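Local structure of uncharacterized protein (Enterococcus faecalis, 4OBI) at residues Q13-V18 with I23-L28; N47-D52 with L89-E94. The protein is of unknown function but binds a zinc ion in a compact beta domain related to NusG domain II. One frame throughout, in Å; residues are numbered along the deposited sequence.

From the N terminus, strand 12-18 turns back into strand 21-28, and interaction 1 closes the short loop of this beta hairpin. The chain then builds the sheet of strands 34-40, 46-52 and 55-61, and after helix 67-71 and strand 82-84, strand 89-95 returns beside strand 12-18. Interaction 2 closes the longer loop from 47-52 to 89-94 by packing one sheet on the other. The two contacts follow in series, neither nested nor crossed, yet they meet in space: Val15 N lies 2.7 Å from Thr92 O, a probable hydrogen bond, and Val18 rests on Leu89. Together they join the hairpin's sheet to the facing sheet, and interaction 2 also borders the zinc site.

Interaction 1. Residues Q13-V18 with I23-L28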
ATOM      1  N   GLN A  13       5.373   3.613  -9.687  1.00 27.48           N
ATOM      2  CA  GLN A  13       5.862   3.281  -8.364  1.00 26.07           C
ATOM      3  C   GLN A  13       4.766   3.555  -7.351  1.00 24.02           C
ATOM      4  O   GLN A  13       3.988   4.499  -7.516  1.00 24.13           O
ATOM      5  CB  GLN A  13       7.129   4.088  -8.057  1.00 26.87           C
ATOM      6  CG  GLN A  13       6.928   5.601  -8.019  1.00 26.28           C
ATOM      7  CD  GLN A  13       8.223   6.378  -8.181  1.00 28.00           C
ATOM      8  OE1 GLN A  13       9.217   5.867  -8.713  1.00 29.56           O
ATOM      9  NE2 GLN A  13       8.213   7.630  -7.749  1.00 26.73           N
ATOM     10  N   ALA A  14       4.693   2.715  -6.318  1.00 22.69           N
ATOM     11  CA  ALA A  14       3.733   2.885  -5.230  1.00 21.39           C
ATOM     12  C   ALA A  14       4.430   3.496  -4.027  1.00 20.52           C
ATOM     13  O   ALA A  14       5.507   3.050  -3.637  1.00 21.61           O
ATOM     14  CB  ALA A  14       3.112   1.553  -4.846  1.00 21.29           C
ATOM     15  N   VAL A  15       3.809   4.516  -3.446  1.00 19.49           N
ATOM     16  CA  VAL A  15       4.367   5.242  -2.318  1.00 19.07           C
ATOM     17  C   VAL A  15       3.538   4.946  -1.068  1.00 17.85           C
ATOM     18  O   VAL A  15       2.338   5.228  -1.020  1.00 16.69           O
ATOM     19  CB  VAL A  15       4.344   6.764  -2.604  1.00 19.97           C
ATOM     20  CG1 VAL A  15       4.902   7.559  -1.429  1.00 20.91           C
ATOM     21  CG2 VAL A  15       5.092   7.059  -3.903  1.00 22.31           C
ATOM     22  N   LEU A  16       4.196   4.386  -0.058  1.00 17.67           N
ATOM     23  CA  LEU A  16       3.570   4.050   1.210  1.00 17.38           C
ATOM     24  C   LEU A  16       3.938   5.098   2.246  1.00 17.74           C
ATOM     25  O   LEU A  16       5.114   5.311   2.528  1.00 19.60           O
ATOM     26  CB  LEU A  16       4.041   2.668   1.675  1.00 17.74           C
ATOM     27  CG  LEU A  16       3.639   2.220   3.084  1.00 18.08           C
ATOM     28  CD1 LEU A  16       2.130   2.135   3.208  1.00 17.99           C
ATOM     29  CD2 LEU A  16       4.283   0.884   3.413  1.00 19.23           C
ATOM     30  N   LYS A  17       2.918   5.749   2.802  1.00 17.36           N
ATOM     31  CA  LYS A  17       3.095   6.815   3.765  1.00 19.59           C
ATOM     32  C   LYS A  17       2.309   6.449   5.011  1.00 19.09           C
ATOM     33  O   LYS A  17       1.152   6.020   4.910  1.00 18.53           O
ATOM     34  CB  LYS A  17       2.562   8.125   3.188  1.00 21.82           C
ATOM     35  CG  LYS A  17       2.652   9.310   4.131  1.00 24.16           C
ATOM     36  CD  LYS A  17       2.364  10.621   3.414  1.00 26.47           C
ATOM     37  CE  LYS A  17       0.899  10.763   3.046  1.00 29.32           C
ATOM     38  NZ  LYS A  17       0.627  12.059   2.355  1.00 32.71           N
ATOM     39  N   VAL A  18       2.949   6.584   6.172  1.00 19.47           N
ATOM     40  CA  VAL A  18       2.284   6.359   7.455  1.00 21.17           C
ATOM     41  C   VAL A  18       2.656   7.493   8.398  1.00 21.48           C
ATOM     42  O   VAL A  18       3.829   7.862   8.499  1.00 22.19           O
ATOM     43  CB  VAL A  18       2.704   5.029   8.120  1.00 23.28           C
ATOM     44  CG1 VAL A  18       1.878   4.777   9.383  1.00 26.53           C
ATOM     45  CG2 VAL A  18       2.564   3.878   7.147  1.00 23.94           C
ATOM     46  N   ILE A  23       7.567   5.868   4.012  1.00 25.63           N
ATOM     47  CA  ILE A  23       8.439   4.837   4.580  1.00 27.35           C
ATOM     48  C   ILE A  23       8.987   3.864   3.538  1.00 26.41           C
ATOM     49  O   ILE A  23      10.041   3.276   3.752  1.00 27.08           O
ATOM     50  CB  ILE A  23       7.760   4.056   5.730  1.00 28.04           C
ATOM     51  CG1 ILE A  23       6.556   3.263   5.247  1.00 27.93           C
ATOM     52  CG2 ILE A  23       7.340   5.004   6.859  1.00 28.91           C
ATOM     53  CD1 ILE A  23       6.013   2.318   6.301  1.00 29.06           C
ATOM     54  N   LYS A  24       8.294   3.716   2.408  1.00 25.48           N
ATOM     55  CA  LYS A  24       8.691   2.766   1.371  1.00 26.99           C
ATOM     56  C   LYS A  24       8.181   3.228  -0.005  1.00 23.71           C
ATOM     57  O   LYS A  24       7.076   3.747  -0.116  1.00 21.12           O
ATOM     58  CB  LYS A  24       8.104   1.385   1.702  1.00 31.26           C
ATOM     59  CG  LYS A  24       8.866   0.199   1.144  1.00 38.84           C
ATOM     60  CD  LYS A  24      10.129  -0.092   1.935  1.00 44.68           C
ATOM     61  CE  LYS A  24      10.678  -1.474   1.612  1.00 52.42           C
ATOM     62  NZ  LYS A  24      10.890  -1.686   0.151  1.00 58.06           N
ATOM     63  N   VAL A  25       8.989   3.036  -1.042  1.00 23.60           N
ATOM     64  CA  VAL A  25       8.537   3.205  -2.420  1.00 23.76           C
ATOM     65  C   VAL A  25       8.759   1.868  -3.124  1.00 24.54           C
ATOM     66  O   VAL A  25       9.877   1.360  -3.128  1.00 26.23           O
ATOM     67  CB  VAL A  25       9.302   4.324  -3.153  1.00 25.37           C
ATOM     68  CG1 VAL A  25       8.846   4.430  -4.607  1.00 26.23           C
ATOM     69  CG2 VAL A  25       9.110   5.662  -2.446  1.00 24.86           C
ATOM     70  N   PHE A  26       7.689   1.304  -3.682  1.00 23.43           N
ATOM     71  CA  PHE A  26       7.738   0.005  -4.359  1.00 24.41           C
ATOM     72  C   PHE A  26       7.696   0.212  -5.869  1.00 26.15           C
ATOM     73  O   PHE A  26       6.810   0.897  -6.387  1.00 25.15           O
ATOM     74  CB  PHE A  26       6.540  -0.874  -3.971  1.00 23.26           C
ATOM     75  CG  PHE A  26       6.345  -1.059  -2.487  1.00 23.62           C
ATOM     76  CD1 PHE A  26       6.938  -2.124  -1.815  1.00 25.25           C
ATOM     77  CD2 PHE A  26       5.533  -0.200  -1.768  1.00 22.32           C
ATOM     78  CE1 PHE A  26       6.746  -2.310  -0.455  1.00 24.33           C
ATOM     79  CE2 PHE A  26       5.335  -0.383  -0.409  1.00 21.90           C
ATOM     80  CZ  PHE A  26       5.940  -1.435   0.249  1.00 22.64           C
ATOM     81  N   ASP A  27       8.638  -0.404  -6.571  1.00 28.92           N
ATOM     82  CA  ASP A  27       8.633  -0.358  -8.023  0.50 30.47           C
ATOM     83  C   ASP A  27       7.553  -1.313  -8.518  1.00 30.23           C
ATOM     84  O   ASP A  27       7.430  -2.436  -8.035  1.00 31.44           O
ATOM     85  CB  ASP A  27      10.005  -0.717  -8.580  0.50 33.76           C
ATOM     86  CG  ASP A  27      11.056   0.329  -8.248  0.50 34.87           C
ATOM     87  OD1 ASP A  27      10.745   1.538  -8.354  0.50 34.48           O
ATOM     88  OD2 ASP A  27      12.186  -0.056  -7.879  0.50 36.64           O
ATOM     89  N   LEU A  28       6.734  -0.843  -9.449  1.00 29.60           N
ATOM     90  CA  LEU A  28       5.644  -1.651  -9.978  1.00 30.66           C
ATOM     91  C   LEU A  28       6.020  -2.118 -11.379  1.00 34.08           C
ATOM     92  O   LEU A  28       5.807  -1.407 -12.351  1.00 34.56           O
ATOM     93  CB  LEU A  28       4.339  -0.849  -9.984  1.00 28.82           C
ATOM     94  CG  LEU A  28       3.787  -0.460  -8.606  1.00 27.00           C
ATOM     95  CD1 LEU A  28       2.466   0.290  -8.756  1.00 26.97           C
ATOM     96  CD2 LEU A  28       3.612  -1.674  -7.705  1.00 26.19           C
TER
HETATM   97  O   HOH W   1      11.871   4.101  -7.428  1.00 50.60           O
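The ring of Phe26 meets Leu16 at its edge, where Leu16 CB approaches CE2 to 3.9 Å near the ring plane, while Lys24 CG lies over one face, offset toward the rim. The ring is also packed by Ile49, Val51 and Ile56 of the facing sheet. This apolar layer hangs on an antiparallel hairpin ladder. Ala14 and Phe26 form a hydrogen-bonded pair, with Ala14 N to Phe26 O at 2.8 Å and the reciprocal bond from Phe26 N to Ala14 O equally short. Further along, Leu16 N donates to Lys24 O at 3.0 Å and Leu16 O accepts from Ile23 N at 2.9 Å. Ile23 and Lys24 thus both stand opposite Leu16, a classic beta bulge. With CG1 of Ile23 set between its backbone N and carbonyl carbon (chi1 64°), CD1 dips to Leu16 CD2 at 3.7 Å and also reaches Val18 CG2. On the face bearing Gln13, Val15, Val25 and Asp27, Gln13 CB lies 3.9 Å from Val25 CG1, Gln13 NE2 bonds to Glu94 of the adjoining strand, and a water bound to Asp27 OD1, and weakly to Gln13 OE1, bridges the strands. The chemistry is two-sided: one face supplies a largely buried apolar surface (Ala14, Leu16, Phe26) for the facing sheet, the other mixes valines with polar groups and is more open to solvent, and the backbone bonds between them fix the register.

Interaction 2. Residues N47-D52 with L89-E94; sequences NLIEVD and LFITVE
Both ends of the carboxamide of Asn47 are held by hydrogen bonds, OD1 with His87 ND1 and ND2 with Asp68 OD2, while Leu89 lies against its flat side. Leu89 CD1 sits 3.7 Å from Asn47 OD1 and 3.8 Å from Asn47 CG, with the methyl above the amide plane. The two side chains come from opposite directions, each carried toward the other sheet. Fixed at both ends and backed by this methyl, the amide is probably restricted in its rotation. Asp68 is a zinc ligand together with Cys63 and Cys84, so Asn47 acts as a second-shell residue, and its bond to Asp68 is consistent with orienting that carboxylate.

Two residues further along each strand the contact becomes purely apolar. Ile49 and Ile91 reach toward each other tip to tip, with Ile91 CD1 3.8 Å from Ile49 CG1. An extended chain in Ile91 (chi2 168°) pushes its terminal methyl across the gap, whereas the bent chain of Ile49 (chi2 61°) turns its own methyl aside and presents CG1 instead. No hydrogen bond joins the two segments. Their backbones stand apart, with Asn47 CA 8.5 Å from Leu89 CA, the mark of face-to-face sheet packing, and past the isoleucines the strands diverge.

Near the centre of the chain, the contact joins the middle strand of one sheet, 46-52, flanked by 34-40 and 55-61, to an inner strand of the other, 89-95, which runs between 12-18 and 82-84. Leu16 of strand 12-18 touches Ile91, Ile56 touches Ile49 from strand 55-61, and helix 67-71 brings Asp68 to the Asn47 end.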
ATOM      1  N   ASN A  47      -0.802  -3.278   8.944  1.00 20.01           N
ATOM      2  CA  ASN A  47      -1.324  -3.421   7.604  1.00 19.13           C
ATOM      3  C   ASN A  47      -0.292  -4.193   6.826  1.00 19.78           C
ATOM      4  O   ASN A  47       0.897  -3.848   6.849  1.00 20.33           O
ATOM      5  CB  ASN A  47      -1.517  -2.074   6.928  1.00 19.17           C
ATOM      6  CG  ASN A  47      -2.406  -1.154   7.716  1.00 18.49           C
ATOM      7  OD1 ASN A  47      -1.987  -0.590   8.717  1.00 19.84           O
ATOM      8  ND2 ASN A  47      -3.637  -0.989   7.263  1.00 18.67           N
ATOM      9  N   LEU A  48      -0.738  -5.243   6.156  1.00 20.81           N
ATOM     10  CA  LEU A  48       0.150  -6.071   5.362  1.00 22.02           C
ATOM     11  C   LEU A  48       0.011  -5.701   3.893  1.00 22.44           C
ATOM     12  O   LEU A  48      -1.042  -5.898   3.292  1.00 21.49           O
ATOM     13  CB  LEU A  48      -0.165  -7.547   5.582  1.00 24.13           C
ATOM     14  CG  LEU A  48       0.784  -8.524   4.896  1.00 26.07           C
ATOM     15  CD1 LEU A  48       2.190  -8.407   5.470  1.00 26.94           C
ATOM     16  CD2 LEU A  48       0.253  -9.939   5.044  1.00 28.12           C
ATOM     17  N   ILE A  49       1.087  -5.161   3.327  1.00 22.91           N
ATOM     18  CA  ILE A  49       1.116  -4.762   1.926  1.00 23.82           C
ATOM     19  C   ILE A  49       1.531  -5.974   1.082  1.00 24.84           C
ATOM     20  O   ILE A  49       2.420  -6.752   1.468  1.00 26.67           O
ATOM     21  CB  ILE A  49       2.071  -3.559   1.696  1.00 24.30           C
ATOM     22  CG1 ILE A  49       1.454  -2.243   2.206  1.00 24.79           C
ATOM     23  CG2 ILE A  49       2.405  -3.385   0.228  1.00 24.35           C
ATOM     24  CD1 ILE A  49       1.135  -2.194   3.676  1.00 25.77           C
ATOM     25  N   GLU A  50       0.872  -6.142  -0.059  1.00 23.42           N
ATOM     26  CA  GLU A  50       1.234  -7.183  -1.012  1.00 24.87           C
ATOM     27  C   GLU A  50       1.478  -6.544  -2.366  1.00 24.91           C
ATOM     28  O   GLU A  50       0.609  -5.865  -2.897  1.00 23.86           O
ATOM     29  CB  GLU A  50       0.122  -8.214  -1.124  1.00 25.72           C
ATOM     30  CG  GLU A  50       0.493  -9.435  -1.954  1.00 28.03           C
ATOM     31  CD  GLU A  50      -0.667 -10.389  -2.138  1.00 29.93           C
ATOM     32  OE1 GLU A  50      -1.766 -10.108  -1.628  1.00 29.09           O
ATOM     33  OE2 GLU A  50      -0.486 -11.428  -2.804  1.00 32.72           O
ATOM     34  N   VAL A  51       2.669  -6.760  -2.909  1.00 25.56           N
ATOM     35  CA  VAL A  51       2.992  -6.339  -4.255  1.00 26.52           C
ATOM     36  C   VAL A  51       2.999  -7.582  -5.141  1.00 28.73           C
ATOM     37  O   VAL A  51       3.606  -8.586  -4.802  1.00 30.50           O
ATOM     38  CB  VAL A  51       4.359  -5.641  -4.323  1.00 28.27           C
ATOM     39  CG1 VAL A  51       4.717  -5.316  -5.769  1.00 30.65           C
ATOM     40  CG2 VAL A  51       4.361  -4.392  -3.449  1.00 27.59           C
ATOM     41  N   ASP A  52       2.293  -7.509  -6.260  1.00 29.42           N
ATOM     42  CA  ASP A  52       2.244  -8.607  -7.221  1.00 31.51           C
ATOM     43  C   ASP A  52       2.551  -8.049  -8.606  1.00 32.43           C
ATOM     44  O   ASP A  52       1.655  -7.622  -9.328  1.00 32.38           O
ATOM     45  CB  ASP A  52       0.863  -9.271  -7.193  1.00 33.36           C
ATOM     46  CG  ASP A  52       0.739 -10.423  -8.178  1.00 38.23           C
ATOM     47  OD1 ASP A  52       1.708 -11.198  -8.340  1.00 39.10           O
ATOM     48  OD2 ASP A  52      -0.340 -10.552  -8.792  1.00 43.24           O
ATOM     49  N   LEU A  89      -2.474   5.650   7.251  1.00 17.92           N
ATOM     50  CA  LEU A  89      -1.638   4.995   6.256  1.00 18.00           C
ATOM     51  C   LEU A  89      -2.255   5.136   4.863  1.00 18.17           C
ATOM     52  O   LEU A  89      -3.469   4.969   4.700  1.00 18.15           O
ATOM     53  CB  LEU A  89      -1.475   3.523   6.610  1.00 18.79           C
ATOM     54  CG  LEU A  89      -0.745   2.605   5.611  1.00 18.98           C
ATOM     55  CD1 LEU A  89      -0.033   1.490   6.363  1.00 21.65           C
ATOM     56  CD2 LEU A  89      -1.646   2.006   4.534  1.00 19.59           C
ATOM     57  N   PHE A  90      -1.414   5.423   3.866  1.00 17.47           N
ATOM     58  CA  PHE A  90      -1.861   5.686   2.500  1.00 17.19           C
ATOM     59  C   PHE A  90      -0.906   5.044   1.502  1.00 16.80           C
ATOM     60  O   PHE A  90       0.305   5.026   1.721  1.00 16.63           O
ATOM     61  CB  PHE A  90      -1.933   7.197   2.234  1.00 19.11           C
ATOM     62  CG  PHE A  90      -2.875   7.916   3.146  1.00 20.03           C
ATOM     63  CD1 PHE A  90      -2.449   8.365   4.383  1.00 20.56           C
ATOM     64  CD2 PHE A  90      -4.204   8.103   2.786  1.00 21.17           C
ATOM     65  CE1 PHE A  90      -3.326   8.992   5.243  1.00 21.94           C
ATOM     66  CE2 PHE A  90      -5.085   8.732   3.644  1.00 22.64           C
ATOM     67  CZ  PHE A  90      -4.640   9.185   4.873  1.00 22.25           C
ATOM     68  N   ILE A  91      -1.460   4.497   0.432  1.00 17.02           N
ATOM     69  CA  ILE A  91      -0.664   4.014  -0.684  1.00 18.03           C
ATOM     70  C   ILE A  91      -1.174   4.675  -1.953  1.00 18.75           C
ATOM     71  O   ILE A  91      -2.350   4.540  -2.295  1.00 20.03           O
ATOM     72  CB  ILE A  91      -0.766   2.494  -0.867  1.00 18.84           C
ATOM     73  CG1 ILE A  91      -0.295   1.756   0.391  1.00 19.66           C
ATOM     74  CG2 ILE A  91       0.032   2.066  -2.094  1.00 20.31           C
ATOM     75  CD1 ILE A  91      -0.647   0.283   0.387  1.00 20.85           C
ATOM     76  N   THR A  92      -0.287   5.405  -2.626  1.00 19.17           N
ATOM     77  CA  THR A  92      -0.629   6.019  -3.908  0.50 20.80           C
ATOM     78  C   THR A  92       0.336   5.533  -4.975  1.00 21.43           C
ATOM     79  O   THR A  92       1.479   5.174  -4.694  1.00 22.94           O
ATOM     80  CB  THR A  92      -0.642   7.567  -3.845  0.50 22.87           C
ATOM     81  OG1 THR A  92      -1.313   8.096  -4.996  0.50 23.33           O
ATOM     82  CG2 THR A  92       0.761   8.144  -3.785  0.50 24.15           C
ATOM     83  N   VAL A  93      -0.149   5.475  -6.209  1.00 21.07           N
ATOM     84  CA  VAL A  93       0.685   5.113  -7.345  1.00 21.50           C
ATOM     85  C   VAL A  93       1.031   6.400  -8.094  1.00 21.69           C
ATOM     86  O   VAL A  93       0.204   7.320  -8.186  1.00 21.34           O
ATOM     87  CB  VAL A  93      -0.039   4.108  -8.276  1.00 22.11           C
ATOM     88  CG1 VAL A  93       0.726   3.911  -9.576  1.00 23.41           C
ATOM     89  CG2 VAL A  93      -0.233   2.781  -7.561  1.00 22.06           C
ATOM     90  N   GLU A  94       2.258   6.479  -8.599  1.00 23.01           N
ATOM     91  CA  GLU A  94       2.716   7.665  -9.328  1.00 24.98           C
ATOM     92  C   GLU A  94       3.741   7.279 -10.390  1.00 26.68           C
ATOM     93  O   GLU A  94       4.315   6.198 -10.329  1.00 25.52           O
ATOM     94  CB  GLU A  94       3.298   8.701  -8.357  1.00 25.43           C
ATOM     95  CG  GLU A  94       4.573   8.256  -7.650  1.00 25.94           C
ATOM     96  CD  GLU A  94       5.061   9.243  -6.592  1.00 27.30           C
ATOM     97  OE1 GLU A  94       4.270  10.079  -6.089  1.00 26.26           O
ATOM     98  OE2 GLU A  94       6.264   9.172  -6.256  1.00 27.28           O
TER